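PrgZ (Enterococcus faecalis, PDB 4FAJ) binds peptide pheromone as a membrane-anchored extracellular receptor and probably delivers peptides for uptake. Local coordinates at residues Y311-F321 with N358-P368. Residues are numbered along the deposited sequence; the frame is centred on the assembly and turned at random.
Sequences YSTTLMANTMF and NGSVASVGVVP
Thr313 and Thr319 each donate a side-chain hydrogen bond to a backbone carbonyl of the mostly irregular segment 358-368, pinning it along a kinked strand in a largely buried contact within this family 5 solute-binding fold. At one end Thr313 OG1 bonds Asn358 O at 2.6 Å, tilted 28° from the carbonyl plane, and a water links the same hydroxyl to Gly359 O. Asn358 OD1 accepts from the backbone N of Ser360, an Asx turn that shapes this end of the segment, and also from Ser360 OG. Leu315 CD1 then meets Val361 CG2 at 4.1 Å, the two side chains crossing nearly at right angles. At the inverse gamma turn centred on Ala317, Pro368 CG packs 3.7 Å from Ala317 C. Thr319 holds OG1 beside its own backbone N (chi1 -62°), which lets it reach Val366 O at 3.0 Å; a second water links Thr319 OG1 to Ser363 OG. Thr319 CG2 lies over one face of the Phe321 ring, offset toward the rim, and the ring edge meets Val366 CG1. Asn318 points away from segment 358-368, and its ND2 bonds a polar side chain of the bound peptide. Strand 528-539 pairs with 311-324 and 361-362, while Phe479 of helix 477-480 packs on Thr319, Phe321 and Pro368.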
ATOM      1  N   TYR A 311      16.864   9.037  16.696  1.00 19.30           N
ATOM      2  CA  TYR A 311      15.783   8.038  16.652  1.00 18.84           C
ATOM      3  C   TYR A 311      14.417   8.705  16.468  1.00 18.36           C
ATOM      4  O   TYR A 311      14.139   9.744  17.070  1.00 17.96           O
ATOM      5  CB  TYR A 311      15.766   7.237  17.968  1.00 18.78           C
ATOM      6  CG  TYR A 311      14.688   6.156  18.059  1.00 18.55           C
ATOM      7  CD1 TYR A 311      13.435   6.424  18.618  1.00 19.57           C
ATOM      8  CD2 TYR A 311      14.933   4.862  17.594  1.00 18.11           C
ATOM      9  CE1 TYR A 311      12.446   5.420  18.712  1.00 19.01           C
ATOM     10  CE2 TYR A 311      13.962   3.863  17.678  1.00 18.80           C
ATOM     11  CZ  TYR A 311      12.720   4.145  18.236  1.00 19.87           C
ATOM     12  OH  TYR A 311      11.770   3.133  18.312  1.00 21.25           O
ATOM     13  N   SER A 312      13.555   8.096  15.655  1.00 17.66           N
ATOM     14  CA  SER A 312      12.135   8.473  15.643  1.00 18.13           C
ATOM     15  C   SER A 312      11.278   7.242  15.366  1.00 17.74           C
ATOM     16  O   SER A 312      11.743   6.308  14.738  1.00 17.29           O
ATOM     17  CB  SER A 312      11.868   9.547  14.588  1.00 17.54           C
ATOM     18  OG  SER A 312      12.058   9.037  13.277  1.00 18.61           O
ATOM     19  N   THR A 313      10.047   7.235  15.869  1.00 18.13           N
ATOM     20  CA  THR A 313       9.057   6.255  15.433  1.00 18.00           C
ATOM     21  C   THR A 313       7.774   6.981  15.062  1.00 18.32           C
ATOM     22  O   THR A 313       7.365   7.916  15.747  1.00 18.17           O
ATOM     23  CB  THR A 313       8.771   5.173  16.491  1.00 18.09           C
ATOM     24  OG1 THR A 313       7.828   4.223  15.959  1.00 18.80           O
ATOM     25  CG2 THR A 313       8.209   5.777  17.753  1.00 19.20           C
ATOM     26  N   THR A 314       7.147   6.525  13.982  1.00 18.01           N
ATOM     27  CA  THR A 314       5.985   7.187  13.404  1.00 18.42           C
ATOM     28  C   THR A 314       4.957   6.116  13.065  1.00 17.52           C
ATOM     29  O   THR A 314       5.273   5.170  12.343  1.00 17.12           O
ATOM     30  CB  THR A 314       6.359   7.958  12.122  1.00 18.41           C
ATOM     31  OG1 THR A 314       7.514   8.770  12.359  1.00 19.96           O
ATOM     32  CG2 THR A 314       5.174   8.861  11.654  1.00 19.02           C
ATOM     33  N   LEU A 315       3.743   6.253  13.599  1.00 16.79           N
ATOM     34  CA  LEU A 315       2.695   5.244  13.427  1.00 16.52           C
ATOM     35  C   LEU A 315       2.066   5.392  12.055  1.00 16.11           C
ATOM     36  O   LEU A 315       1.721   6.500  11.651  1.00 16.02           O
ATOM     37  CB  LEU A 315       1.611   5.385  14.506  1.00 16.93           C
ATOM     38  CG  LEU A 315       0.531   4.301  14.540  1.00 17.21           C
ATOM     39  CD1 LEU A 315       1.147   2.956  14.925  1.00 18.30           C
ATOM     40  CD2 LEU A 315      -0.590   4.684  15.517  1.00 19.33           C
ATOM     41  N   MET A 316       1.939   4.276  11.339  1.00 15.80           N
ATOM     42  CA  MET A 316       1.420   4.271   9.971  1.00 15.18           C
ATOM     43  C   MET A 316      -0.005   3.706   9.914  1.00 14.32           C
ATOM     44  O   MET A 316      -0.388   2.909  10.762  1.00 13.24           O
ATOM     45  CB  MET A 316       2.303   3.411   9.091  1.00 15.87           C
ATOM     46  CG  MET A 316       3.754   3.840   9.013  1.00 17.40           C
ATOM     47  SD  MET A 316       3.970   5.279   7.945  1.00 19.83           S
ATOM     48  CE  MET A 316       4.365   6.521   9.156  1.00 18.86           C
ATOM     49  N   ALA A 317      -0.763   4.108   8.886  1.00 13.55           N
ATOM     50  CA  ALA A 317      -2.113   3.565   8.624  1.00 13.00           C
ATOM     51  C   ALA A 317      -1.982   2.254   7.848  1.00 12.44           C
ATOM     52  O   ALA A 317      -2.401   2.136   6.689  1.00 11.77           O
ATOM     53  CB  ALA A 317      -2.971   4.589   7.849  1.00 12.14           C
ATOM     54  N   ASN A 318      -1.409   1.256   8.517  1.00 11.70           N
ATOM     55  CA  ASN A 318      -0.882   0.069   7.853  1.00 11.55           C
ATOM     56  C   ASN A 318      -1.102  -1.124   8.786  1.00 11.69           C
ATOM     57  O   ASN A 318      -0.556  -1.159   9.876  1.00 12.27           O
ATOM     58  CB  ASN A 318       0.600   0.355   7.549  1.00 11.11           C
ATOM     59  CG  ASN A 318       1.373  -0.802   6.898  1.00 11.99           C
ATOM     60  OD1 ASN A 318       2.610  -0.711   6.806  1.00 11.90           O
ATOM     61  ND2 ASN A 318       0.689  -1.850   6.415  1.00 11.21           N
ATOM     62  N   THR A 319      -1.945  -2.068   8.363  1.00 11.85           N
ATOM     63  CA  THR A 319      -2.210  -3.278   9.127  1.00 11.90           C
ATOM     64  C   THR A 319      -1.497  -4.458   8.449  1.00 12.40           C
ATOM     65  O   THR A 319      -1.631  -4.649   7.236  1.00 12.55           O
ATOM     66  CB  THR A 319      -3.721  -3.568   9.193  1.00 12.00           C
ATOM     67  OG1 THR A 319      -4.395  -2.482   9.859  1.00 11.10           O
ATOM     68  CG2 THR A 319      -4.001  -4.894   9.944  1.00 10.61           C
ATOM     69  N   MET A 320      -0.748  -5.234   9.225  1.00 13.43           N
ATOM     70  CA  MET A 320      -0.207  -6.512   8.736  1.00 14.18           C
ATOM     71  C   MET A 320      -1.187  -7.644   9.100  1.00 14.87           C
ATOM     72  O   MET A 320      -1.664  -7.728  10.240  1.00 14.35           O
ATOM     73  CB  MET A 320       1.182  -6.796   9.323  1.00 14.52           C
ATOM     74  CG  MET A 320       2.288  -5.898   8.809  1.00 16.37           C
ATOM     75  SD  MET A 320       2.581  -5.996   7.021  1.00 17.34           S
ATOM     76  CE  MET A 320       2.932  -7.745   6.797  1.00 17.93           C
ATOM     77  N   PHE A 321      -1.488  -8.490   8.109  1.00 15.07           N
ATOM     78  CA  PHE A 321      -2.465  -9.576   8.236  1.00 15.99           C
ATOM     79  C   PHE A 321      -1.810 -10.947   8.094  1.00 16.12           C
ATOM     80  O   PHE A 321      -0.713 -11.061   7.542  1.00 15.14           O
ATOM     81  CB  PHE A 321      -3.502  -9.514   7.110  1.00 16.41           C
ATOM     82  CG  PHE A 321      -4.258  -8.225   7.010  1.00 17.37           C
ATOM     83  CD1 PHE A 321      -5.292  -7.938   7.888  1.00 20.24           C
ATOM     84  CD2 PHE A 321      -4.005  -7.341   5.970  1.00 19.99           C
ATOM     85  CE1 PHE A 321      -6.023  -6.765   7.770  1.00 20.85           C
ATOM     86  CE2 PHE A 321      -4.736  -6.154   5.845  1.00 20.66           C
ATOM     87  CZ  PHE A 321      -5.734  -5.865   6.747  1.00 20.67           C
ATOM     88  N   ASN A 358       9.085  -1.058  18.710  1.00 22.31           N
ATOM     89  CA  ASN A 358       9.481   0.124  17.955  1.00 21.54           C
ATOM     90  C   ASN A 358       8.321   1.060  17.629  1.00 20.31           C
ATOM     91  O   ASN A 358       8.358   1.754  16.620  1.00 19.75           O
ATOM     92  CB  ASN A 358      10.129  -0.335  16.645  1.00 21.29           C
ATOM     93  CG  ASN A 358       9.156  -1.056  15.733  1.00 21.36           C
ATOM     94  OD1 ASN A 358       7.991  -1.276  16.091  1.00 21.59           O
ATOM     95  ND2 ASN A 358       9.628  -1.441  14.550  1.00 17.72           N
ATOM     96  N   GLY A 359       7.286   1.062  18.466  1.00 19.84           N
ATOM     97  CA  GLY A 359       6.151   1.944  18.266  1.00 19.25           C
ATOM     98  C   GLY A 359       5.032   1.337  17.440  1.00 18.44           C
ATOM     99  O   GLY A 359       3.996   1.966  17.251  1.00 18.74           O
ATOM    100  N   SER A 360       5.212   0.112  16.963  1.00 17.39           N
ATOM    101  CA  SER A 360       4.103  -0.630  16.365  1.00 16.73           C
ATOM    102  C   SER A 360       3.112  -0.960  17.478  1.00 16.24           C
ATOM    103  O   SER A 360       3.495  -0.989  18.656  1.00 15.63           O
ATOM    104  CB  SER A 360       4.592  -1.915  15.705  1.00 17.03           C
ATOM    105  OG  SER A 360       5.484  -1.636  14.630  1.00 16.08           O
ATOM    106  N   VAL A 361       1.846  -1.197  17.123  1.00 15.22           N
ATOM    107  CA  VAL A 361       0.832  -1.521  18.133  1.00 15.64           C
ATOM    108  C   VAL A 361      -0.075  -2.670  17.681  1.00 15.01           C
ATOM    109  O   VAL A 361      -0.261  -2.892  16.488  1.00 14.21           O
ATOM    110  CB  VAL A 361      -0.014  -0.286  18.502  1.00 16.38           C
ATOM    111  CG1 VAL A 361       0.883   0.846  19.041  1.00 17.90           C
ATOM    112  CG2 VAL A 361      -0.818   0.189  17.308  1.00 16.22           C
ATOM    113  N   ALA A 362      -0.616  -3.405  18.647  1.00 14.86           N
ATOM    114  CA  ALA A 362      -1.570  -4.474  18.368  1.00 15.07           C
ATOM    115  C   ALA A 362      -2.745  -3.958  17.546  1.00 15.04           C
ATOM    116  O   ALA A 362      -3.230  -2.832  17.773  1.00 15.00           O
ATOM    117  CB  ALA A 362      -2.083  -5.091  19.674  1.00 14.84           C
ATOM    118  N   SER A 363      -3.195  -4.778  16.593  1.00 15.02           N
ATOM    119  CA  SER A 363      -4.405  -4.479  15.825  1.00 14.93           C
ATOM    120  C   SER A 363      -5.626  -4.640  16.723  1.00 15.44           C
ATOM    121  O   SER A 363      -5.670  -5.555  17.548  1.00 16.04           O
ATOM    122  CB  SER A 363      -4.556  -5.439  14.633  1.00 14.99           C
ATOM    123  OG  SER A 363      -3.597  -5.212  13.608  1.00 13.97           O
ATOM    124  N   VAL A 364      -6.605  -3.749  16.566  1.00 14.91           N
ATOM    125  CA  VAL A 364      -7.914  -3.895  17.221  1.00 14.93           C
ATOM    126  C   VAL A 364      -8.991  -4.315  16.223  1.00 14.07           C
ATOM    127  O   VAL A 364     -10.113  -4.614  16.599  1.00 15.12           O
ATOM    128  CB  VAL A 364      -8.366  -2.591  17.902  1.00 15.17           C
ATOM    129  CG1 VAL A 364      -7.436  -2.245  19.077  1.00 16.31           C
ATOM    130  CG2 VAL A 364      -8.459  -1.436  16.891  1.00 13.82           C
ATOM    131  N   GLY A 365      -8.653  -4.308  14.952  1.00 13.43           N
ATOM    132  CA  GLY A 365      -9.579  -4.689  13.892  1.00 13.10           C
ATOM    133  C   GLY A 365      -8.818  -4.686  12.580  1.00 13.02           C
ATOM    134  O   GLY A 365      -7.580  -4.588  12.567  1.00 12.67           O
ATOM    135  N   VAL A 366      -9.541  -4.785  11.471  1.00 12.99           N
ATOM    136  CA  VAL A 366      -8.921  -4.702  10.145  1.00 13.32           C
ATOM    137  C   VAL A 366      -8.363  -3.288   9.921  1.00 13.41           C
ATOM    138  O   VAL A 366      -7.246  -3.127   9.420  1.00 13.96           O
ATOM    139  CB  VAL A 366      -9.944  -5.069   9.048  1.00 13.46           C
ATOM    140  CG1 VAL A 366      -9.446  -4.745   7.661  1.00 13.39           C
ATOM    141  CG2 VAL A 366     -10.343  -6.567   9.166  1.00 13.36           C
ATOM    142  N   VAL A 367      -9.151  -2.283  10.291  1.00 12.91           N
ATOM    143  CA  VAL A 367      -8.805  -0.884  10.045  1.00 12.89           C
ATOM    144  C   VAL A 367      -7.902  -0.398  11.170  1.00 13.13           C
ATOM    145  O   VAL A 367      -8.183  -0.677  12.338  1.00 12.97           O
ATOM    146  CB  VAL A 367     -10.060   0.018   9.966  1.00 13.11           C
ATOM    147  CG1 VAL A 367      -9.666   1.474   9.790  1.00 11.45           C
ATOM    148  CG2 VAL A 367     -10.959  -0.422   8.819  1.00 13.27           C
ATOM    149  N   PRO A 368      -6.792   0.282  10.821  1.00 13.57           N
ATOM    150  CA  PRO A 368      -5.884   0.806  11.840  1.00 13.87           C
ATOM    151  C   PRO A 368      -6.383   2.061  12.563  1.00 14.13           C
ATOM    152  O   PRO A 368      -7.260   2.748  12.076  1.00 13.05           O
ATOM    153  CB  PRO A 368      -4.622   1.132  11.051  1.00 13.88           C
ATOM    154  CG  PRO A 368      -5.085   1.394   9.650  1.00 13.96           C
ATOM    155  CD  PRO A 368      -6.287   0.526   9.448  1.00 13.62           C
TER
HETATM  156  O   HOH W   1       5.046   4.754  16.039  1.00 26.03           O
HETATM  157  O   HOH W   2      -4.277  -2.670  12.559  1.00 16.40           O